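Long-range contacts in CG4930 (Drosophila melanogaster, PDB 3ISM), which binds and inhibits the nuclease EndoG, and probably has ribonuclease inhibitor activity: residues I70-L74 / E86-Q90; L92-R96 / K134-C139. The protein carries 1 engineered substitution. All coordinates share one frame; numbering follows the deposited sequence.

Contact 1. Residues I70-L74 / E86-Q90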
loop_
_atom_site.group_PDB
_atom_site.type_symbol
_atom_site.label_atom_id
_atom_site.label_comp_id
_atom_site.label_asym_id
_atom_site.label_seq_id
_atom_site.Cartn_x
_atom_site.Cartn_y
_atom_site.Cartn_z
ATOM N N ILE C 70 -8.392 29.927 -33.952
ATOM C CA ILE C 70 -7.736 29.099 -34.961
ATOM C C ILE C 70 -8.394 29.316 -36.332
ATOM O O ILE C 70 -7.709 29.453 -37.353
ATOM C CB ILE C 70 -7.788 27.613 -34.595
ATOM C CG1 ILE C 70 -6.832 27.304 -33.433
ATOM C CG2 ILE C 70 -7.407 26.748 -35.813
ATOM C CD1 ILE C 70 -7.180 26.035 -32.628
ATOM N N TRP C 71 -9.725 29.359 -36.333
ATOM C CA TRP C 71 -10.499 29.549 -37.550
ATOM C C TRP C 71 -10.197 30.913 -38.166
ATOM O O TRP C 71 -9.967 31.023 -39.371
ATOM C CB TRP C 71 -12.001 29.410 -37.256
ATOM C CG TRP C 71 -12.835 29.251 -38.492
ATOM C CD1 TRP C 71 -13.297 30.252 -39.307
ATOM C CD2 TRP C 71 -13.327 28.022 -39.048
ATOM N NE1 TRP C 71 -14.030 29.720 -40.338
ATOM C CE2 TRP C 71 -14.068 28.355 -40.203
ATOM C CE3 TRP C 71 -13.216 26.674 -38.680
ATOM C CZ2 TRP C 71 -14.700 27.389 -40.996
ATOM C CZ3 TRP C 71 -13.838 25.712 -39.472
ATOM C CH2 TRP C 71 -14.573 26.076 -40.614
ATOM N N ARG C 72 -10.182 31.945 -37.331
ATOM C CA ARG C 72 -9.818 33.278 -37.792
ATOM C C ARG C 72 -8.373 33.391 -38.289
ATOM O O ARG C 72 -8.125 34.003 -39.322
ATOM C CB ARG C 72 -10.136 34.321 -36.715
ATOM C CG ARG C 72 -11.640 34.465 -36.507
ATOM C CD ARG C 72 -12.030 35.679 -35.680
ATOM N NE ARG C 72 -11.641 35.559 -34.279
ATOM C CZ ARG C 72 -10.901 36.460 -33.640
ATOM N NH1 ARG C 72 -10.480 37.545 -34.284
ATOM N NH2 ARG C 72 -10.597 36.289 -32.355
ATOM N N LEU C 73 -7.428 32.767 -37.586
ATOM C CA LEU C 73 -6.020 32.844 -37.995
ATOM C C LEU C 73 -5.810 32.230 -39.374
ATOM O O LEU C 73 -4.990 32.706 -40.148
ATOM C CB LEU C 73 -5.103 32.172 -36.971
ATOM C CG LEU C 73 -4.929 32.963 -35.669
ATOM C CD1 LEU C 73 -4.433 32.053 -34.572
ATOM C CD2 LEU C 73 -4.006 34.164 -35.845
ATOM N N LEU C 74 -6.585 31.191 -39.670
ATOM C CA LEU C 74 -6.476 30.464 -40.927
ATOM C C LEU C 74 -7.233 31.108 -42.088
ATOM O O LEU C 74 -6.746 31.079 -43.212
ATOM C CB LEU C 74 -6.947 29.019 -40.742
ATOM C CG LEU C 74 -6.030 28.106 -39.927
ATOM C CD1 LEU C 74 -6.715 26.774 -39.589
ATOM C CD2 LEU C 74 -4.718 27.869 -40.656
ATOM N N GLU C 86 1.199 29.743 -38.717
ATOM C CA GLU C 86 2.045 29.239 -37.638
ATOM C C GLU C 86 1.368 29.362 -36.270
ATOM O O GLU C 86 1.383 28.426 -35.467
ATOM C CB GLU C 86 3.418 29.935 -37.640
ATOM C CG GLU C 86 4.377 29.430 -36.566
ATOM C CD GLU C 86 4.554 27.913 -36.570
ATOM O OE1 GLU C 86 4.223 27.258 -37.585
ATOM O OE2 GLU C 86 5.066 27.370 -35.561
ATOM N N LYS C 87 0.762 30.513 -36.013
ATOM C CA LYS C 87 -0.004 30.717 -34.780
ATOM C C LYS C 87 -1.142 29.687 -34.629
ATOM O O LYS C 87 -1.336 29.111 -33.556
ATOM C CB LYS C 87 -0.556 32.152 -34.731
ATOM C CG LYS C 87 0.485 33.186 -34.357
ATOM C CD LYS C 87 -0.073 34.596 -34.421
ATOM C CE LYS C 87 0.963 35.613 -33.960
ATOM N NZ LYS C 87 0.509 36.994 -34.239
ATOM N N ALA C 88 -1.869 29.443 -35.714
ATOM C CA ALA C 88 -2.966 28.478 -35.706
ATOM C C ALA C 88 -2.489 27.058 -35.441
ATOM O O ALA C 88 -3.092 26.332 -34.660
ATOM C CB ALA C 88 -3.729 28.539 -37.003
ATOM N N SER C 89 -1.385 26.686 -36.075
ATOM C CA SER C 89 -0.762 25.371 -35.908
ATOM C C SER C 89 -0.377 25.105 -34.436
ATOM O O SER C 89 -0.752 24.080 -33.851
ATOM C CB SER C 89 0.460 25.299 -36.833
ATOM O OG SER C 89 1.188 24.097 -36.662
ATOM N N GLN C 90 0.343 26.055 -33.841
ATOM C CA GLN C 90 0.755 25.950 -32.443
ATOM C C GLN C 90 -0.414 25.901 -31.462
ATOM O O GLN C 90 -0.407 25.094 -30.543
ATOM C CB GLN C 90 1.684 27.104 -32.076
ATOM C CG GLN C 90 3.034 27.066 -32.773
ATOM C CD GLN C 90 3.973 28.149 -32.283
ATOM O OE1 GLN C 90 3.911 28.560 -31.122
ATOM N NE2 GLN C 90 4.869 28.609 -33.162
#
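L73 and L74 each turn CG away from their own carbonyl carbon to lie beside the backbone N (chi1 -73° and -71°), and from these similar torsions they reach A88 in different ways. L73 points at helix 81-102 and reaches A88 N with CD1, and K87 CB with both methyls, whereas L74 starts off to the flank and swings its branch back over the methyl of A88. The A88 methyl points toward helix 52-75. L74 CG touches A88 CB at 3.7 Å, L73 CB lies 3.9 Å from A88 CB, and the CG2 branch of I70 closes in more loosely from one turn earlier. Beyond the methyl, L73 CD1 rests 3.8 Å from A88 N, and the leucine and lysine side chains cross at about a right angle. The extended chain of K87 then carries its ammonium away to the carbonyl of L29. The axes of segments 70-74 and 86-90 approach to 8.6 Å at 154°, close to antiparallel, and I70 CA and A88 CA come within 4.9 Å, a closeness that the small side chain of A88 permits. I70 and L74 also pack against W110 and L114 of helix 104-120, respectively. The side-chain contact of this helical hairpin is thus apolar, with no polar group of one segment bonded to the other: burial and fit of aliphatic groups hold it, while the lysine contributes only its hydrocarbon part and keeps its charge outside the interface.

Contact 2. Residues L92-R96 / K134-C139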
loop_
_atom_site.group_PDB
_atom_site.type_symbol
_atom_site.label_atom_id
_atom_site.label_comp_id
_atom_site.label_asym_id
_atom_site.label_seq_id
_atom_site.Cartn_x
_atom_site.Cartn_y
_atom_site.Cartn_z
ATOM N N LEU C 92 -3.534 25.000 -32.261
ATOM C CA LEU C 92 -4.256 23.760 -32.543
ATOM C C LEU C 92 -3.625 22.565 -31.828
ATOM O O LEU C 92 -4.326 21.767 -31.209
ATOM C CB LEU C 92 -4.344 23.495 -34.050
ATOM C CG LEU C 92 -5.176 22.306 -34.547
ATOM C CD1 LEU C 92 -6.596 22.434 -34.069
ATOM C CD2 LEU C 92 -5.140 22.260 -36.071
ATOM N N GLU C 93 -2.305 22.460 -31.922
ATOM C CA GLU C 93 -1.556 21.410 -31.253
ATOM C C GLU C 93 -1.740 21.415 -29.725
ATOM O O GLU C 93 -2.045 20.389 -29.131
ATOM C CB GLU C 93 -0.075 21.547 -31.598
ATOM C CG GLU C 93 0.734 20.354 -31.205
ATOM C CD GLU C 93 1.866 20.067 -32.189
ATOM O OE1 GLU C 93 2.348 21.007 -32.889
ATOM O OE2 GLU C 93 2.262 18.885 -32.253
ATOM N N GLU C 94 -1.541 22.572 -29.099
ATOM C CA GLU C 94 -1.765 22.717 -27.656
ATOM C C GLU C 94 -3.211 22.406 -27.278
ATOM O O GLU C 94 -3.469 21.640 -26.337
ATOM C CB GLU C 94 -1.404 24.131 -27.197
ATOM C CG GLU C 94 -1.475 24.355 -25.687
ATOM C CD GLU C 94 -0.343 23.695 -24.921
ATOM O OE1 GLU C 94 0.751 23.514 -25.489
ATOM O OE2 GLU C 94 -0.545 23.373 -23.734
ATOM N N TYR C 95 -4.154 22.981 -28.020
ATOM C CA TYR C 95 -5.569 22.742 -27.730
ATOM C C TYR C 95 -5.939 21.247 -27.847
ATOM O O TYR C 95 -6.557 20.689 -26.921
ATOM C CB TYR C 95 -6.491 23.657 -28.534
ATOM C CG TYR C 95 -7.910 23.151 -28.640
ATOM C CD1 TYR C 95 -8.626 22.777 -27.507
ATOM C CD2 TYR C 95 -8.536 23.038 -29.876
ATOM C CE1 TYR C 95 -9.917 22.285 -27.613
ATOM C CE2 TYR C 95 -9.831 22.565 -29.977
ATOM C CZ TYR C 95 -10.510 22.194 -28.843
ATOM O OH TYR C 95 -11.795 21.732 -28.922
ATOM N N ARG C 96 -5.542 20.604 -28.950
ATOM C CA ARG C 96 -5.776 19.164 -29.139
ATOM C C ARG C 96 -5.228 18.289 -27.987
ATOM O O ARG C 96 -5.863 17.315 -27.574
ATOM C CB ARG C 96 -5.145 18.692 -30.455
ATOM C CG ARG C 96 -5.443 17.231 -30.783
ATOM C CD ARG C 96 -4.846 16.824 -32.118
ATOM N NE ARG C 96 -5.390 15.547 -32.581
ATOM C CZ ARG C 96 -4.965 14.359 -32.154
ATOM N NH1 ARG C 96 -3.978 14.277 -31.264
ATOM N NH2 ARG C 96 -5.505 13.254 -32.631
ATOM N N LYS C 134 1.367 16.227 -38.564
ATOM C CA LYS C 134 1.393 16.345 -37.104
ATOM C C LYS C 134 0.273 15.537 -36.443
ATOM O O LYS C 134 0.101 15.595 -35.224
ATOM C CB LYS C 134 1.334 17.809 -36.670
ATOM C CG LYS C 134 2.606 18.612 -36.973
ATOM C CD LYS C 134 2.463 20.074 -36.506
ATOM C CE LYS C 134 3.490 20.979 -37.166
ATOM N NZ LYS C 134 4.883 20.635 -36.774
ATOM N N GLN C 135 -0.471 14.787 -37.262
ATOM C CA GLN C 135 -1.592 13.948 -36.811
ATOM C C GLN C 135 -2.578 14.712 -35.917
ATOM O O GLN C 135 -2.864 14.298 -34.784
ATOM C CB GLN C 135 -1.079 12.664 -36.146
ATOM C CG GLN C 135 -0.135 11.853 -37.050
ATOM C CD GLN C 135 0.329 10.547 -36.426
ATOM O OE1 GLN C 135 -0.478 9.763 -35.924
ATOM N NE2 GLN C 135 1.639 10.301 -36.467
ATOM N N LEU C 136 -3.089 15.832 -36.425
ATOM C CA LEU C 136 -3.982 16.683 -35.627
ATOM C C LEU C 136 -5.466 16.494 -35.928
ATOM O O LEU C 136 -6.284 17.369 -35.649
ATOM C CB LEU C 136 -3.581 18.166 -35.693
ATOM C CG LEU C 136 -2.131 18.466 -35.274
ATOM C CD1 LEU C 136 -1.765 19.922 -35.529
ATOM C CD2 LEU C 136 -1.817 18.057 -33.817
ATOM N N GLY C 137 -5.812 15.331 -36.465
ATOM C CA GLY C 137 -7.203 14.970 -36.693
ATOM C C GLY C 137 -7.827 14.441 -35.413
ATOM O O GLY C 137 -7.337 14.727 -34.329
ATOM N N PRO C 138 -8.918 13.666 -35.532
ATOM C CA PRO C 138 -9.628 13.201 -34.344
ATOM C C PRO C 138 -8.740 12.496 -33.311
ATOM O O PRO C 138 -7.792 11.773 -33.662
ATOM C CB PRO C 138 -10.668 12.229 -34.918
ATOM C CG PRO C 138 -10.924 12.744 -36.299
ATOM C CD PRO C 138 -9.556 13.184 -36.773
ATOM N N CYS C 139 -9.046 12.743 -32.045
ATOM C CA CYS C 139 -8.441 12.028 -30.950
ATOM C C CYS C 139 -8.906 10.572 -31.030
ATOM O O CYS C 139 -10.049 10.308 -31.426
ATOM C CB CYS C 139 -8.876 12.643 -29.612
ATOM S SG CYS C 139 -8.743 14.482 -29.553
#
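R96 supplies all the hydrogen bonds between 92-96 and 134-139, directing them at backbone carbonyls. Its CG is anti to the backbone N (chi1 -175°) and the chain stays extended as far as NE, which delivers the guanidinium edge to G137. NE donates to G137 O at 2.7 Å, with an N-H...O angle of 151° and in the plane of the carbonyl. NH2 grips the same oxygen at 2.9 Å, lying well above that plane, so one acceptor is held side-on by two nitrogens. A weak bond joins NH2 to P138 O, bent to 125°. Over one face of the group sits Q135 O, 3.4 Å from R96 CZ, and NH2 also forms a salt bridge with D143. A leucine here would probably leave the G137 carbonyl without its twin donors and D143 without its charged partner.

Apolar contacts flank this polar cluster. The aliphatic part of R96 crosses L136 at a slant, with CD 3.7 Å from L136 CD2, while the other branch of L136, CD1, approaches L92 CD2 at 4.1 Å. At the exposed margin E93 and K134 cross at about a right angle; E93 OE1 touches K134 CD at 3.7 Å but stays 4.7 Å from K134 NZ, so their opposite charges attract at most at a distance.

Y107 OH and N108 OD1 of helix 104-120 are hydrogen-bonded to L136 O and C139 N, respectively, and Y158 OH binds G137 N. Q135, with positive phi, closes a Schellman motif at the end of the preceding helix, a classical helix stop, after which the irregular chain is bound by an arginine of helix 81-102 within the all-helical Ku C-terminal-like domain.

How the contacts relate
Helix 81-102 carries one side of both contacts, whose centres lie 12 Å apart: residues 86-90 face helix 52-75 in contact 1, and residues 92-96 face the loop 134-139 in contact 2. I70 is the main bridge between them, its CD1 lying 3.7 Å from L92 CA and 4.3 Å from Y95 CD2, so the apolar layer of the hairpin continues towards the loop. A second junction brings S89 OG to 3.9 Å from K134 CE. The segments of contact 1 touch no other protein chain of the assembly, whereas E94, on the helical segment of contact 2, forms a salt bridge with R94 of the CG8862 chain in the inhibitory complex.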